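Local coordinates for increased sodium tolerance protein 1 (Saccharomyces cerevisiae, PDB 3GGY) that regulates recruitment of the ATPase VPS4 to the ESCRT-III complex late in multivesicular body sorting, the part described being its helical N-terminal domain, at residues Gln30-Leu44 and Ala53-Ile67. Numbering follows the deposited sequence.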
ATOM      1  N   GLN A  30       8.941   0.086  -7.675  1.00 13.02           N
ATOM      2  CA  GLN A  30       8.466  -1.254  -7.383  1.00 11.94           C
ATOM      3  C   GLN A  30       7.801  -1.954  -8.565  1.00 11.54           C
ATOM      4  O   GLN A  30       7.853  -3.180  -8.669  1.00 12.06           O
ATOM      5  CB  GLN A  30       7.540  -1.212  -6.167  1.00 12.25           C
ATOM      6  CG  GLN A  30       8.320  -0.952  -4.876  1.00 11.48           C
ATOM      7  CD  GLN A  30       7.428  -0.805  -3.666  1.00 12.83           C
ATOM      8  OE1 GLN A  30       6.420  -1.498  -3.536  1.00 12.87           O
ATOM      9  NE2 GLN A  30       7.811   0.090  -2.757  1.00 12.93           N
ATOM     10  N   GLN A  31       7.175  -1.184  -9.450  1.00 14.04           N
ATOM     11  CA  GLN A  31       6.532  -1.768 -10.621  1.00 15.53           C
ATOM     12  C   GLN A  31       7.616  -2.280 -11.560  1.00 18.25           C
ATOM     13  O   GLN A  31       7.508  -3.374 -12.110  1.00 17.76           O
ATOM     14  CB  GLN A  31       5.663  -0.729 -11.332  1.00 18.13           C
ATOM     15  CG  GLN A  31       4.407  -0.356 -10.558  1.00 22.49           C
ATOM     16  CD  GLN A  31       3.580   0.708 -11.253  1.00 27.26           C
ATOM     17  OE1 GLN A  31       4.062   1.807 -11.529  1.00 26.70           O
ATOM     18  NE2 GLN A  31       2.321   0.384 -11.536  1.00 29.74           N
ATOM     19  N   ALA A  32       8.668  -1.488 -11.730  1.00 17.08           N
ATOM     20  CA  ALA A  32       9.774  -1.881 -12.597  1.00 19.03           C
ATOM     21  C   ALA A  32      10.436  -3.147 -12.057  1.00 17.73           C
ATOM     22  O   ALA A  32      10.784  -4.052 -12.819  1.00 19.44           O
ATOM     23  CB  ALA A  32      10.791  -0.751 -12.689  1.00 17.66           C
ATOM     24  N   ILE A  33      10.599  -3.213 -10.739  1.00 17.31           N
ATOM     25  CA  ILE A  33      11.215  -4.370 -10.095  1.00 16.39           C
ATOM     26  C   ILE A  33      10.323  -5.605 -10.244  1.00 16.24           C
ATOM     27  O   ILE A  33      10.813  -6.717 -10.461  1.00 16.10           O
ATOM     28  CB  ILE A  33      11.485  -4.076  -8.601  1.00 18.38           C
ATOM     29  CG1 ILE A  33      12.556  -2.986  -8.491  1.00 20.21           C
ATOM     30  CG2 ILE A  33      11.917  -5.338  -7.871  1.00 17.13           C
ATOM     31  CD1 ILE A  33      12.846  -2.537  -7.073  1.00 20.11           C
ATOM     32  N   ALA A  34       9.012  -5.403 -10.138  1.00 14.49           N
ATOM     33  CA  ALA A  34       8.063  -6.502 -10.285  1.00 14.91           C
ATOM     34  C   ALA A  34       8.200  -7.083 -11.695  1.00 14.92           C
ATOM     35  O   ALA A  34       8.131  -8.296 -11.885  1.00 15.78           O
ATOM     36  CB  ALA A  34       6.636  -5.999 -10.055  1.00 14.45           C
ATOM     37  N   LYS A  35       8.409  -6.214 -12.678  1.00 15.90           N
ATOM     38  CA  LYS A  35       8.565  -6.670 -14.055  1.00 18.08           C
ATOM     39  C   LYS A  35       9.816  -7.535 -14.179  1.00 18.86           C
ATOM     40  O   LYS A  35       9.804  -8.567 -14.856  1.00 18.38           O
ATOM     41  CB  LYS A  35       8.653  -5.476 -15.008  1.00 20.93           C
ATOM     42  CG  LYS A  35       8.642  -5.866 -16.477  1.00 25.15           C
ATOM     43  CD  LYS A  35       8.434  -4.652 -17.365  1.00 28.99           C
ATOM     44  CE  LYS A  35       8.355  -5.042 -18.835  1.00 32.99           C
ATOM     45  NZ  LYS A  35       9.662  -5.529 -19.358  1.00 35.11           N
ATOM     46  N   GLN A  36      10.894  -7.115 -13.524  1.00 16.76           N
ATOM     47  CA  GLN A  36      12.139  -7.874 -13.561  1.00 18.66           C
ATOM     48  C   GLN A  36      11.954  -9.228 -12.881  1.00 18.05           C
ATOM     49  O   GLN A  36      12.514 -10.233 -13.318  1.00 14.89           O
ATOM     50  CB  GLN A  36      13.267  -7.098 -12.869  1.00 20.71           C
ATOM     51  CG  GLN A  36      14.582  -7.872 -12.765  1.00 28.86           C
ATOM     52  CD  GLN A  36      15.754  -6.992 -12.362  1.00 33.27           C
ATOM     53  OE1 GLN A  36      15.937  -5.905 -12.908  1.00 37.34           O
ATOM     54  NE2 GLN A  36      16.562  -7.461 -11.415  1.00 33.75           N
ATOM     55  N   SER A  37      11.169  -9.250 -11.809  1.00 16.25           N
ATOM     56  CA  SER A  37      10.922 -10.491 -11.089  1.00 15.83           C
ATOM     57  C   SER A  37      10.193 -11.498 -11.966  1.00 14.57           C
ATOM     58  O   SER A  37      10.477 -12.693 -11.913  1.00 14.57           O
ATOM     59  CB  SER A  37      10.101 -10.218  -9.827  1.00 18.49           C
ATOM     60  OG  SER A  37      10.821  -9.382  -8.937  1.00 22.37           O
ATOM     61  N   ARG A  38       9.258 -11.010 -12.776  1.00 13.76           N
ATOM     62  CA  ARG A  38       8.505 -11.879 -13.669  1.00 13.58           C
ATOM     63  C   ARG A  38       9.447 -12.506 -14.700  1.00 13.90           C
ATOM     64  O   ARG A  38       9.336 -13.690 -15.008  1.00 12.59           O
ATOM     65  CB  ARG A  38       7.386 -11.087 -14.352  1.00 14.44           C
ATOM     66  CG  ARG A  38       6.220 -10.780 -13.406  1.00 13.51           C
ATOM     67  CD  ARG A  38       5.174  -9.863 -14.027  1.00 17.21           C
ATOM     68  NE  ARG A  38       4.032  -9.690 -13.128  1.00 14.84           N
ATOM     69  CZ  ARG A  38       2.979 -10.499 -13.086  1.00 16.94           C
ATOM     70  NH1 ARG A  38       2.901 -11.542 -13.904  1.00 15.48           N
ATOM     71  NH2 ARG A  38       2.013 -10.287 -12.204  1.00 16.32           N
ATOM     72  N   ARG A  39      10.383 -11.713 -15.215  1.00 13.95           N
ATOM     73  CA  ARG A  39      11.355 -12.216 -16.186  1.00 15.62           C
ATOM     74  C   ARG A  39      12.204 -13.296 -15.536  1.00 15.87           C
ATOM     75  O   ARG A  39      12.538 -14.303 -16.158  1.00 15.14           O
ATOM     76  CB  ARG A  39      12.304 -11.113 -16.647  1.00 17.11           C
ATOM     77  CG  ARG A  39      11.663  -9.892 -17.262  1.00 22.38           C
ATOM     78  CD  ARG A  39      12.749  -8.888 -17.621  1.00 27.36           C
ATOM     79  NE  ARG A  39      13.668  -9.426 -18.622  1.00 32.36           N
ATOM     80  CZ  ARG A  39      14.889  -8.953 -18.854  1.00 34.35           C
ATOM     81  NH1 ARG A  39      15.352  -7.926 -18.150  1.00 33.95           N
ATOM     82  NH2 ARG A  39      15.644  -9.502 -19.796  1.00 36.17           N
ATOM     83  N   GLN A  40      12.568 -13.070 -14.280  1.00 15.79           N
ATOM     84  CA  GLN A  40      13.401 -14.012 -13.549  1.00 16.94           C
ATOM     85  C   GLN A  40      12.675 -15.317 -13.238  1.00 15.90           C
ATOM     86  O   GLN A  40      13.296 -16.378 -13.183  1.00 16.47           O
ATOM     87  CB  GLN A  40      13.928 -13.338 -12.280  1.00 19.85           C
ATOM     88  CG  GLN A  40      14.711 -12.066 -12.605  1.00 24.78           C
ATOM     89  CD  GLN A  40      15.188 -11.306 -11.381  1.00 29.67           C
ATOM     90  OE1 GLN A  40      14.419 -11.055 -10.451  1.00 30.33           O
ATOM     91  NE2 GLN A  40      16.461 -10.919 -11.384  1.00 31.82           N
ATOM     92  N   VAL A  41      11.361 -15.242 -13.039  1.00 13.84           N
ATOM     93  CA  VAL A  41      10.579 -16.448 -12.787  1.00 13.40           C
ATOM     94  C   VAL A  41      10.599 -17.263 -14.079  1.00 15.09           C
ATOM     95  O   VAL A  41      10.742 -18.480 -14.057  1.00 15.52           O
ATOM     96  CB  VAL A  41       9.110 -16.118 -12.423  1.00 12.69           C
ATOM     97  CG1 VAL A  41       8.254 -17.382 -12.465  1.00 14.57           C
ATOM     98  CG2 VAL A  41       9.046 -15.508 -11.030  1.00 13.50           C
ATOM     99  N   ALA A  42      10.466 -16.573 -15.207  1.00 14.03           N
ATOM    100  CA  ALA A  42      10.472 -17.239 -16.503  1.00 14.79           C
ATOM    101  C   ALA A  42      11.793 -17.965 -16.713  1.00 15.63           C
ATOM    102  O   ALA A  42      11.819 -19.086 -17.218  1.00 14.43           O
ATOM    103  CB  ALA A  42      10.249 -16.219 -17.618  1.00 15.00           C
ATOM    104  N   GLN A  43      12.890 -17.327 -16.312  1.00 15.46           N
ATOM    105  CA  GLN A  43      14.214 -17.921 -16.462  1.00 16.84           C
ATOM    106  C   GLN A  43      14.358 -19.151 -15.566  1.00 16.37           C
ATOM    107  O   GLN A  43      15.005 -20.125 -15.942  1.00 17.10           O
ATOM    108  CB  GLN A  43      15.295 -16.882 -16.137  1.00 20.06           C
ATOM    109  CG  GLN A  43      16.727 -17.333 -16.406  1.00 23.11           C
ATOM    110  CD  GLN A  43      16.937 -17.846 -17.824  1.00 25.68           C
ATOM    111  OE1 GLN A  43      16.409 -17.288 -18.787  1.00 28.19           O
ATOM    112  NE2 GLN A  43      17.726 -18.907 -17.957  1.00 27.49           N
ATOM    113  N   LEU A  44      13.761 -19.102 -14.378  1.00 14.67           N
ATOM    114  CA  LEU A  44      13.804 -20.238 -13.465  1.00 14.90           C
ATOM    115  C   LEU A  44      13.049 -21.407 -14.083  1.00 15.11           C
ATOM    116  O   LEU A  44      13.470 -22.559 -13.962  1.00 16.94           O
ATOM    117  CB  LEU A  44      13.174 -19.874 -12.115  1.00 13.78           C
ATOM    118  CG  LEU A  44      13.985 -18.922 -11.235  1.00 14.21           C
ATOM    119  CD1 LEU A  44      13.130 -18.437 -10.069  1.00 15.54           C
ATOM    120  CD2 LEU A  44      15.226 -19.640 -10.732  1.00 13.93           C
ATOM    121  N   ALA A  53      11.015 -21.118  -8.547  1.00 14.12           N
ATOM    122  CA  ALA A  53      10.042 -20.326  -9.304  1.00 14.75           C
ATOM    123  C   ALA A  53       8.800 -20.104  -8.446  1.00 14.52           C
ATOM    124  O   ALA A  53       8.229 -19.009  -8.420  1.00 14.49           O
ATOM    125  CB  ALA A  53       9.667 -21.044 -10.598  1.00 14.69           C
ATOM    126  N   HIS A  54       8.393 -21.148  -7.729  1.00 15.29           N
ATOM    127  CA  HIS A  54       7.224 -21.074  -6.863  1.00 17.19           C
ATOM    128  C   HIS A  54       7.440 -20.028  -5.779  1.00 16.35           C
ATOM    129  O   HIS A  54       6.594 -19.162  -5.562  1.00 15.66           O
ATOM    130  CB  HIS A  54       6.961 -22.437  -6.219  1.00 19.22           C
ATOM    131  CG  HIS A  54       5.625 -22.545  -5.554  1.00 23.51           C
ATOM    132  ND1 HIS A  54       5.360 -21.994  -4.320  1.00 25.79           N
ATOM    133  CD2 HIS A  54       4.473 -23.129  -5.961  1.00 25.12           C
ATOM    134  CE1 HIS A  54       4.102 -22.235  -3.993  1.00 26.74           C
ATOM    135  NE2 HIS A  54       3.542 -22.922  -4.973  1.00 26.22           N
ATOM    136  N   TYR A  55       8.576 -20.118  -5.096  1.00 15.76           N
ATOM    137  CA  TYR A  55       8.907 -19.173  -4.034  1.00 16.40           C
ATOM    138  C   TYR A  55       8.928 -17.747  -4.570  1.00 14.75           C
ATOM    139  O   TYR A  55       8.439 -16.821  -3.920  1.00 14.62           O
ATOM    140  CB  TYR A  55      10.281 -19.501  -3.441  1.00 19.84           C
ATOM    141  CG  TYR A  55      10.324 -20.744  -2.579  1.00 26.23           C
ATOM    142  CD1 TYR A  55      11.520 -21.440  -2.391  1.00 28.88           C
ATOM    143  CD2 TYR A  55       9.185 -21.203  -1.917  1.00 28.01           C
ATOM    144  CE1 TYR A  55      11.579 -22.563  -1.566  1.00 30.43           C
ATOM    145  CE2 TYR A  55       9.235 -22.323  -1.089  1.00 30.64           C
ATOM    146  CZ  TYR A  55      10.435 -22.996  -0.918  1.00 31.09           C
ATOM    147  OH  TYR A  55      10.499 -24.092  -0.089  1.00 32.97           O
ATOM    148  N   ARG A  56       9.491 -17.579  -5.761  1.00 13.02           N
ATOM    149  CA  ARG A  56       9.606 -16.258  -6.365  1.00 13.25           C
ATOM    150  C   ARG A  56       8.238 -15.685  -6.701  1.00 12.68           C
ATOM    151  O   ARG A  56       8.010 -14.477  -6.577  1.00 11.39           O
ATOM    152  CB  ARG A  56      10.463 -16.326  -7.627  1.00 16.63           C
ATOM    153  CG  ARG A  56      11.043 -14.989  -8.031  1.00 22.88           C
ATOM    154  CD  ARG A  56      12.072 -14.531  -7.003  1.00 26.34           C
ATOM    155  NE  ARG A  56      13.422 -14.529  -7.552  1.00 31.74           N
ATOM    156  CZ  ARG A  56      13.886 -13.603  -8.382  1.00 32.27           C
ATOM    157  NH1 ARG A  56      13.106 -12.599  -8.757  1.00 34.61           N
ATOM    158  NH2 ARG A  56      15.128 -13.682  -8.838  1.00 35.99           N
ATOM    159  N   VAL A  57       7.327 -16.550  -7.136  1.00 11.40           N
ATOM    160  CA  VAL A  57       5.981 -16.104  -7.465  1.00 11.25           C
ATOM    161  C   VAL A  57       5.246 -15.674  -6.197  1.00 12.24           C
ATOM    162  O   VAL A  57       4.526 -14.676  -6.193  1.00 11.59           O
ATOM    163  CB  VAL A  57       5.198 -17.219  -8.189  1.00 10.48           C
ATOM    164  CG1 VAL A  57       3.721 -16.874  -8.268  1.00 12.08           C
ATOM    165  CG2 VAL A  57       5.772 -17.393  -9.587  1.00 12.24           C
ATOM    166  N   GLU A  58       5.430 -16.416  -5.112  1.00 12.97           N
ATOM    167  CA  GLU A  58       4.777 -16.048  -3.861  1.00 13.95           C
ATOM    168  C   GLU A  58       5.189 -14.633  -3.459  1.00 13.89           C
ATOM    169  O   GLU A  58       4.363 -13.839  -3.016  1.00 14.51           O
ATOM    170  CB  GLU A  58       5.143 -17.047  -2.765  1.00 16.58           C
ATOM    171  CG  GLU A  58       4.716 -18.469  -3.106  1.00 22.49           C
ATOM    172  CD  GLU A  58       5.034 -19.465  -2.013  1.00 28.23           C
ATOM    173  OE1 GLU A  58       6.217 -19.560  -1.619  1.00 30.31           O
ATOM    174  OE2 GLU A  58       4.098 -20.159  -1.554  1.00 33.42           O
ATOM    175  N   THR A  59       6.468 -14.319  -3.632  1.00 13.13           N
ATOM    176  CA  THR A  59       6.989 -13.001  -3.293  1.00 13.28           C
ATOM    177  C   THR A  59       6.408 -11.957  -4.243  1.00 12.49           C
ATOM    178  O   THR A  59       6.016 -10.868  -3.824  1.00 13.16           O
ATOM    179  CB  THR A  59       8.527 -12.986  -3.395  1.00 14.45           C
ATOM    180  OG1 THR A  59       9.072 -13.949  -2.485  1.00 17.47           O
ATOM    181  CG2 THR A  59       9.077 -11.609  -3.053  1.00 14.94           C
ATOM    182  N   LEU A  60       6.350 -12.300  -5.525  1.00  9.27           N
ATOM    183  CA  LEU A  60       5.809 -11.395  -6.537  1.00 10.08           C
ATOM    184  C   LEU A  60       4.350 -11.043  -6.240  1.00  9.02           C
ATOM    185  O   LEU A  60       3.923  -9.900  -6.414  1.00 11.93           O
ATOM    186  CB  LEU A  60       5.919 -12.052  -7.919  1.00 11.92           C
ATOM    187  CG  LEU A  60       5.279 -11.342  -9.115  1.00 13.53           C
ATOM    188  CD1 LEU A  60       5.830  -9.928  -9.251  1.00 15.10           C
ATOM    189  CD2 LEU A  60       5.555 -12.150 -10.377  1.00 14.72           C
ATOM    190  N   ILE A  61       3.578 -12.035  -5.803  1.00  9.70           N
ATOM    191  CA  ILE A  61       2.175 -11.815  -5.475  1.00  9.49           C
ATOM    192  C   ILE A  61       2.069 -10.759  -4.387  1.00  9.71           C
ATOM    193  O   ILE A  61       1.247  -9.845  -4.476  1.00  9.44           O
ATOM    194  CB  ILE A  61       1.516 -13.130  -5.010  1.00 10.23           C
ATOM    195  CG1 ILE A  61       1.332 -14.044  -6.226  1.00 10.50           C
ATOM    196  CG2 ILE A  61       0.168 -12.858  -4.343  1.00 11.77           C
ATOM    197  CD1 ILE A  61       0.901 -15.455  -5.888  1.00 12.49           C
ATOM    198  N   HIS A  62       2.907 -10.879  -3.364  1.00 10.90           N
ATOM    199  CA  HIS A  62       2.885  -9.900  -2.290  1.00 13.13           C
ATOM    200  C   HIS A  62       3.356  -8.543  -2.808  1.00 11.29           C
ATOM    201  O   HIS A  62       2.809  -7.508  -2.427  1.00 12.22           O
ATOM    202  CB  HIS A  62       3.759 -10.353  -1.121  1.00 14.00           C
ATOM    203  CG  HIS A  62       3.844  -9.345  -0.020  1.00 19.89           C
ATOM    204  ND1 HIS A  62       4.652  -8.230  -0.093  1.00 24.47           N
ATOM    205  CD2 HIS A  62       3.173  -9.249   1.152  1.00 21.27           C
ATOM    206  CE1 HIS A  62       4.473  -7.489   0.988  1.00 23.94           C
ATOM    207  NE2 HIS A  62       3.580  -8.086   1.759  1.00 25.34           N
ATOM    208  N   ASP A  63       4.361  -8.545  -3.677  1.00 10.91           N
ATOM    209  CA  ASP A  63       4.865  -7.293  -4.237  1.00 11.20           C
ATOM    210  C   ASP A  63       3.770  -6.551  -5.000  1.00  8.97           C
ATOM    211  O   ASP A  63       3.665  -5.329  -4.900  1.00  9.35           O
ATOM    212  CB  ASP A  63       6.058  -7.540  -5.170  1.00 14.21           C
ATOM    213  CG  ASP A  63       7.303  -8.008  -4.427  1.00 18.68           C
ATOM    214  OD1 ASP A  63       7.422  -7.734  -3.217  1.00 20.29           O
ATOM    215  OD2 ASP A  63       8.172  -8.638  -5.067  1.00 21.35           O
ATOM    216  N   ASP A  64       2.964  -7.284  -5.771  1.00  9.93           N
ATOM    217  CA  ASP A  64       1.880  -6.670  -6.535  1.00  8.83           C
ATOM    218  C   ASP A  64       0.802  -6.098  -5.614  1.00  9.44           C
ATOM    219  O   ASP A  64       0.254  -5.028  -5.878  1.00  9.30           O
ATOM    220  CB  ASP A  64       1.248  -7.677  -7.502  1.00 10.18           C
ATOM    221  CG  ASP A  64       2.090  -7.904  -8.750  1.00 12.86           C
ATOM    222  OD1 ASP A  64       2.984  -7.074  -9.040  1.00 12.22           O
ATOM    223  OD2 ASP A  64       1.834  -8.910  -9.449  1.00 13.71           O
ATOM    224  N   ILE A  65       0.497  -6.810  -4.534  1.00  8.61           N
ATOM    225  CA  ILE A  65      -0.506  -6.338  -3.584  1.00  8.83           C
ATOM    226  C   ILE A  65      -0.001  -5.056  -2.911  1.00  8.33           C
ATOM    227  O   ILE A  65      -0.762  -4.111  -2.689  1.00  8.46           O
ATOM    228  CB  ILE A  65      -0.800  -7.418  -2.510  1.00  9.98           C
ATOM    229  CG1 ILE A  65      -1.538  -8.596  -3.153  1.00 12.46           C
ATOM    230  CG2 ILE A  65      -1.652  -6.825  -1.382  1.00 12.00           C
ATOM    231  CD1 ILE A  65      -1.654  -9.806  -2.259  1.00 11.14           C
ATOM    232  N   HIS A  66       1.290  -5.021  -2.602  1.00  7.68           N
ATOM    233  CA  HIS A  66       1.876  -3.853  -1.961  1.00  8.57           C
ATOM    234  C   HIS A  66       1.828  -2.653  -2.900  1.00  8.23           C
ATOM    235  O   HIS A  66       1.608  -1.529  -2.467  1.00  8.35           O
ATOM    236  CB  HIS A  66       3.320  -4.132  -1.553  1.00  8.39           C
ATOM    237  CG  HIS A  66       3.905  -3.072  -0.672  1.00 10.28           C
ATOM    238  ND1 HIS A  66       3.529  -2.911   0.645  1.00 10.79           N
ATOM    239  CD2 HIS A  66       4.828  -2.115  -0.923  1.00 11.53           C
ATOM    240  CE1 HIS A  66       4.200  -1.899   1.170  1.00 12.90           C
ATOM    241  NE2 HIS A  66       4.995  -1.399   0.239  1.00 11.11           N
ATOM    242  N   ILE A  67       2.036  -2.886  -4.192  1.00  7.21           N
ATOM    243  CA  ILE A  67       1.971  -1.784  -5.145  1.00  8.90           C
ATOM    244  C   ILE A  67       0.546  -1.228  -5.166  1.00  8.52           C
ATOM    245  O   ILE A  67       0.350  -0.020  -5.239  1.00  9.79           O
ATOM    246  CB  ILE A  67       2.375  -2.249  -6.562  1.00  9.51           C
ATOM    247  CG1 ILE A  67       3.887  -2.487  -6.609  1.00 11.06           C
ATOM    248  CG2 ILE A  67       1.961  -1.204  -7.592  1.00 11.00           C
ATOM    249  CD1 ILE A  67       4.347  -3.266  -7.826  1.00 13.36           C
TER
HETATM  250  O   HOH W   1       6.206  -4.157  -4.221  1.00 14.77           O
HETATM  251  O   HOH W   2      10.021  -9.871  -6.637  1.00 34.55           O
HETATM  252  O   HOH W   3       3.557  -7.421 -11.540  1.00 17.77           O
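R56 reaches across to Q40, where NH1 donates to OE1 at 2.6 Å (N-H...O 163°) and NH2 adds a weak bond to the same oxygen. Q40 OE1 lies in the guanidinium plane, yet the amide stands almost perpendicular to it, and NH1 approaches from above the carbonyl plane. Bends at chi2 (68°) and chi3 (112°) fold the R56 chain into a hole formed by S37, Q40, V41 and L44, its CG 3.6 Å from V41 CG2. Shortening R56 to alanine is likely to leave Q40 OE1 without its arginine partner and open a gap beside V41. On another flank, R38 NH2 forms a salt bridge to the syn lone pair of D64 OD2 (3.1 Å), the groups nearly parallel but OD2 tilted from the guanidinium plane; water 3 links R38 NE to D64 OD1, and L60 CD2 lies over one guanidinium face. Toward Q30, the A34 methyl packs against L60 CD1 and I67 CD1. Y172 OH is also hydrogen-bonded to D64 OD2, and E121 OE2 to both Q30 NE2 and H66 NE2, whose side-chain planes are nearly coplanar. The segments pair antiparallel, axes 9.3 Å apart, within the ESCRT-III-like hairpin of helices 8-46 and 50-82; helix 166-179 packs against R38 and V57.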